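Local coordinates for glucose-6-phosphate isomerase (PDB 6OTU), which catalyses the reversible isomerisation of glucose 6-phosphate to fructose 6-phosphate, at the interface of chains A and B. Sequence-based numbering; all coordinates share one arbitrary frame. Chains: chain A/B, Glucose-6-phosphate isomerase.

Contact 1: the interface of chains A and B. Residues chain A 187, 216, 507-508, 511; chain B 418, 420, 425, 429.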
loop_
_atom_site.group_PDB
_atom_site.type_symbol
_atom_site.label_atom_id
_atom_site.label_comp_id
_atom_site.label_asym_id
_atom_site.label_seq_id
_atom_site.Cartn_x
_atom_site.Cartn_y
_atom_site.Cartn_z
ATOM N N ILE A 187 -6.582 10.834 -13.336
ATOM C CA ILE A 187 -7.470 11.752 -14.031
ATOM C C ILE A 187 -8.249 12.621 -13.045
ATOM O O ILE A 187 -8.743 13.686 -13.432
ATOM C CB ILE A 187 -8.433 11.025 -14.985
ATOM C CG1 ILE A 187 -8.906 12.027 -16.044
ATOM C CG2 ILE A 187 -9.572 10.338 -14.221
ATOM C CD1 ILE A 187 -10.036 11.578 -16.842
ATOM N N LEU A 216 -5.935 8.297 -21.692
ATOM C CA LEU A 216 -6.783 9.427 -21.307
ATOM C C LEU A 216 -6.125 10.330 -20.260
ATOM O O LEU A 216 -6.178 11.562 -20.373
ATOM C CB LEU A 216 -8.122 8.917 -20.783
ATOM C CG LEU A 216 -8.978 9.961 -20.064
ATOM C CD1 LEU A 216 -9.369 11.060 -21.032
ATOM C CD2 LEU A 216 -10.212 9.323 -19.414
ATOM N N ILE A 507 -17.101 5.116 -21.595
ATOM C CA ILE A 507 -17.841 5.969 -20.668
ATOM C C ILE A 507 -17.745 7.432 -21.092
ATOM O O ILE A 507 -18.658 8.226 -20.820
ATOM C CB ILE A 507 -17.361 5.758 -19.219
ATOM C CG1 ILE A 507 -15.865 6.053 -19.075
ATOM C CG2 ILE A 507 -17.687 4.354 -18.765
ATOM C CD1 ILE A 507 -15.549 7.488 -18.651
ATOM N N ILE A 508 -16.645 7.811 -21.754
ATOM C CA ILE A 508 -16.548 9.134 -22.370
ATOM C C ILE A 508 -17.632 9.305 -23.430
ATOM O O ILE A 508 -18.386 10.289 -23.423
ATOM C CB ILE A 508 -15.141 9.348 -22.963
ATOM C CG1 ILE A 508 -14.148 9.736 -21.863
ATOM C CG2 ILE A 508 -15.187 10.385 -24.073
ATOM C CD1 ILE A 508 -12.722 9.562 -22.256
ATOM N N MET A 511 -21.114 9.724 -22.038
ATOM C CA MET A 511 -21.364 11.024 -21.429
ATOM C C MET A 511 -21.238 12.184 -22.417
ATOM O O MET A 511 -21.413 13.344 -22.020
ATOM C CB MET A 511 -20.420 11.233 -20.232
ATOM C CG MET A 511 -20.896 10.539 -18.955
ATOM S SD MET A 511 -19.722 10.418 -17.577
ATOM C CE MET A 511 -18.617 11.808 -17.835
ATOM N N SER B 418 -14.564 16.684 -24.419
ATOM C CA SER B 418 -15.499 15.769 -25.081
ATOM C C SER B 418 -16.832 15.649 -24.341
ATOM O O SER B 418 -17.434 14.575 -24.279
ATOM C CB SER B 418 -14.871 14.393 -25.296
ATOM O OG SER B 418 -13.532 14.522 -25.749
ATOM N N SER B 420 -17.551 16.202 -21.051
ATOM C CA SER B 420 -17.622 15.916 -19.623
ATOM C C SER B 420 -16.402 16.467 -18.893
ATOM O O SER B 420 -15.325 16.649 -19.474
ATOM C CB SER B 420 -17.763 14.413 -19.353
ATOM O OG SER B 420 -16.585 13.715 -19.720
ATOM N N LYS B 425 -15.473 11.954 -15.442
ATOM C CA LYS B 425 -14.714 10.811 -15.944
ATOM C C LYS B 425 -14.183 9.944 -14.802
ATOM O O LYS B 425 -14.231 8.712 -14.876
ATOM C CB LYS B 425 -13.572 11.297 -16.836
ATOM C CG LYS B 425 -14.019 12.024 -18.104
ATOM C CD LYS B 425 -12.808 12.476 -18.908
ATOM C CE LYS B 425 -13.209 13.118 -20.219
ATOM N NZ LYS B 425 -13.759 14.473 -20.002
ATOM N N ASN B 429 -15.432 6.015 -14.448
ATOM C CA ASN B 429 -14.460 4.922 -14.454
ATOM C C ASN B 429 -14.699 3.960 -13.291
ATOM O O ASN B 429 -14.658 2.738 -13.475
ATOM C CB ASN B 429 -13.039 5.487 -14.385
ATOM C CG ASN B 429 -12.390 5.649 -15.758
ATOM O OD1 ASN B 429 -11.678 4.759 -16.237
ATOM N ND2 ASN B 429 -12.594 6.807 -16.372
#

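Contact 2: the interface of chains A and B. Residues chain A 432, 435-436, 439, 441; chain B 520-521, 525.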
loop_
_atom_site.group_PDB
_atom_site.type_symbol
_atom_site.label_atom_id
_atom_site.label_comp_id
_atom_site.label_asym_id
_atom_site.label_seq_id
_atom_site.Cartn_x
_atom_site.Cartn_y
_atom_site.Cartn_z
ATOM N N ALA A 432 15.261 -9.197 14.243
ATOM C CA ALA A 432 14.508 -9.759 15.361
ATOM C C ALA A 432 13.123 -10.222 14.924
ATOM O O ALA A 432 12.619 -11.235 15.427
ATOM C CB ALA A 432 14.389 -8.749 16.497
ATOM N N LEU A 435 13.284 -13.577 12.695
ATOM C CA LEU A 435 13.458 -14.682 13.640
ATOM C C LEU A 435 12.191 -14.944 14.448
ATOM O O LEU A 435 11.783 -16.099 14.619
ATOM C CB LEU A 435 14.627 -14.386 14.572
ATOM C CG LEU A 435 15.980 -14.545 13.884
ATOM C CD1 LEU A 435 17.087 -14.177 14.834
ATOM C CD2 LEU A 435 16.173 -15.965 13.401
ATOM N N ALA A 436 11.552 -13.884 14.950
ATOM C CA ALA A 436 10.345 -14.060 15.750
ATOM C C ALA A 436 9.224 -14.676 14.923
ATOM O O ALA A 436 8.533 -15.588 15.391
ATOM C CB ALA A 436 9.918 -12.718 16.343
ATOM N N GLN A 439 10.262 -18.463 14.420
ATOM C CA GLN A 439 10.372 -19.336 15.584
ATOM C C GLN A 439 9.156 -19.286 16.488
ATOM O O GLN A 439 8.863 -20.277 17.160
ATOM C CB GLN A 439 11.584 -18.971 16.441
ATOM C CG GLN A 439 12.914 -19.335 15.856
ATOM C CD GLN A 439 14.045 -18.901 16.754
ATOM O OE1 GLN A 439 14.088 -17.754 17.200
ATOM N NE2 GLN A 439 14.960 -19.821 17.048
ATOM N N ARG A 441 6.819 -18.186 19.816
ATOM C CA ARG A 441 6.966 -18.141 21.275
ATOM C C ARG A 441 5.807 -18.847 21.948
ATOM O O ARG A 441 4.672 -18.377 21.847
ATOM C CB ARG A 441 7.010 -16.719 21.779
ATOM C CG ARG A 441 8.376 -16.345 22.053
ATOM C CD ARG A 441 8.613 -14.865 21.913
ATOM N NE ARG A 441 10.050 -14.704 21.744
ATOM C CZ ARG A 441 10.710 -15.044 20.641
ATOM N NH1 ARG A 441 10.002 -15.477 19.562
ATOM N NH2 ARG A 441 12.045 -14.926 20.595
ATOM N N PRO B 520 14.818 -15.381 23.566
ATOM C CA PRO B 520 14.872 -16.522 22.619
ATOM C C PRO B 520 15.397 -16.204 21.201
ATOM O O PRO B 520 15.753 -17.154 20.484
ATOM C CB PRO B 520 13.419 -17.036 22.590
ATOM C CG PRO B 520 12.586 -16.031 23.328
ATOM C CD PRO B 520 13.485 -15.209 24.179
ATOM N N GLU B 521 15.478 -14.924 20.780
ATOM C CA GLU B 521 16.179 -14.547 19.546
ATOM C C GLU B 521 17.692 -14.515 19.639
ATOM O O GLU B 521 18.346 -14.631 18.597
ATOM C CB GLU B 521 15.800 -13.144 19.076
ATOM C CG GLU B 521 14.644 -13.155 18.136
ATOM C CD GLU B 521 13.415 -13.696 18.781
ATOM O OE1 GLU B 521 12.878 -14.736 18.329
ATOM O OE2 GLU B 521 12.978 -13.106 19.787
ATOM N N VAL B 525 19.798 -14.154 16.539
ATOM C CA VAL B 525 20.139 -12.813 16.052
ATOM C C VAL B 525 21.645 -12.682 15.842
ATOM O O VAL B 525 22.096 -12.128 14.830
ATOM C CB VAL B 525 19.607 -11.727 17.015
ATOM C CG1 VAL B 525 20.295 -10.391 16.768
ATOM C CG2 VAL B 525 18.099 -11.541 16.866
#

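Contact 1: the interface of chains A and B
B:Lys425 lays its aliphatic chain among A:Ile187, A:Leu216 and A:Ile508 at the subunit interface of this dimer of the GPI (phosphoglucose isomerase) family. Packing is tight at the base of the lysine. The terminal methyl CD1 of A:Ile187 approaches from a loop at about a right angle and touches B:Lys425 CB at 3.5 Å and, two carbons further along, B:Lys425 CD at 3.6 Å. A:Ile508, from helix 495-511, meets the next methylene: its CG1 lies 3.9 Å from B:Lys425 CE. A:Ile187 and A:Ile508 thus cover successive stretches of the chain from two directions roughly at right angles, and more of the lysine's surface is buried by the other chain than that of any other residue here (65 Å²). Extended as far as CE, its chain then turns at the last torsion (chi4 74°), which carries the amine NZ towards its own subunit, where it gives a 2.9 Å hydrogen bond to the hydroxyl OG of B:Ser420. This bond tethers the amine while the methylenes face chain A.

The surroundings are looser. A:Leu216 comes only to 4.1 Å, through CD2 against B:Lys425 CD. B:Ser418 CB stands 4.2 Å from the branch methyl CG2 of A:Ile508. At the C-terminal end of helix 495-511, the methyl CE of A:Met511 points at B:Ser420, but the modelled approach is too close to be reliable. One helical turn beyond the lysine, B:Asn429 sends its amide ND2 back to B:Lys425 O in a nearly straight bond (171° at H), with the donor above the carbonyl plane. This bond fixes the amide's rotation, and the side chain of A:Ile507 crosses that of B:Asn429 at about a right angle, its CD1 3.8 Å from B:Asn429 ND2.

Contact 2: the interface of chains A and B
A:Arg441 and B:Glu521 supply the charged part of this subunit contact, where the loop after helix 422-439 of one GPI-family chain faces the residues leading into helix 522-532 of the other. The guanidinium nitrogen NH2 of A:Arg441 makes a salt bridge with the carboxylate and a hydrogen bond to B:Glu521 OE1, which it meets on the syn side. The modelled 2.4 Å between A:Arg441 NH2 and B:Glu521 OE1 is very short, and the approach to OE2 is closer still and doubtful, so the pairing is surer than its exact geometry. The two flat groups are turned 39° from each other, and the donor sits somewhat out of the carboxylate plane. A bend in the glutamate chain (chi2 62°) brings the carboxylate round to the arginine, while the arginine reaches over with a chain extended from CG to NE.

A second polar approach is not a bond as modelled. The side chain of A:Gln439 slides past B:Glu521 in the opposite direction, its amide oxygen OE1 3.4 Å from B:Glu521 OE1 and the two planes 71° apart. Two oxygens facing each other here would be unfavourable, and the reverse placing of the amide, with NE2 at the carboxylate, is possible.

Apolar contacts flank the charges. B:Pro520 crosses A:Arg441 at about a right angle, with its ring carbon CG 3.4 Å from A:Arg441 CZ, although the packing around NH2 is modelled too close to be relied on. On the other flank the methylene CG of B:Glu521 rests 3.8 Å from A:Leu435 CB, near the backbone of A:Ala432. Further along, A:Leu435 points its methyl CD1 at the first turn of helix 522-532, where it presses against B:Val525 CG2 at 3.5 Å.

Contact 1 and contact 2 lie about 53 Å apart, measured between the centres of their C-alpha atoms, yet both draw on helix 422-439. In contact 1 chain B supplies the first half of that helix, and in contact 2 chain A supplies its second half. Because the dimer is two-fold symmetric, each copy of the helix takes part in both kinds of contact. Contact 1 is centred about 20 Å from the active-site residue A:Glu355, and contact 2 about 16 Å from A:His386. In this family the active-site histidine reaches the pocket of the neighbouring subunit, so the contacts probably help assemble complete active sites, although neither includes these residues.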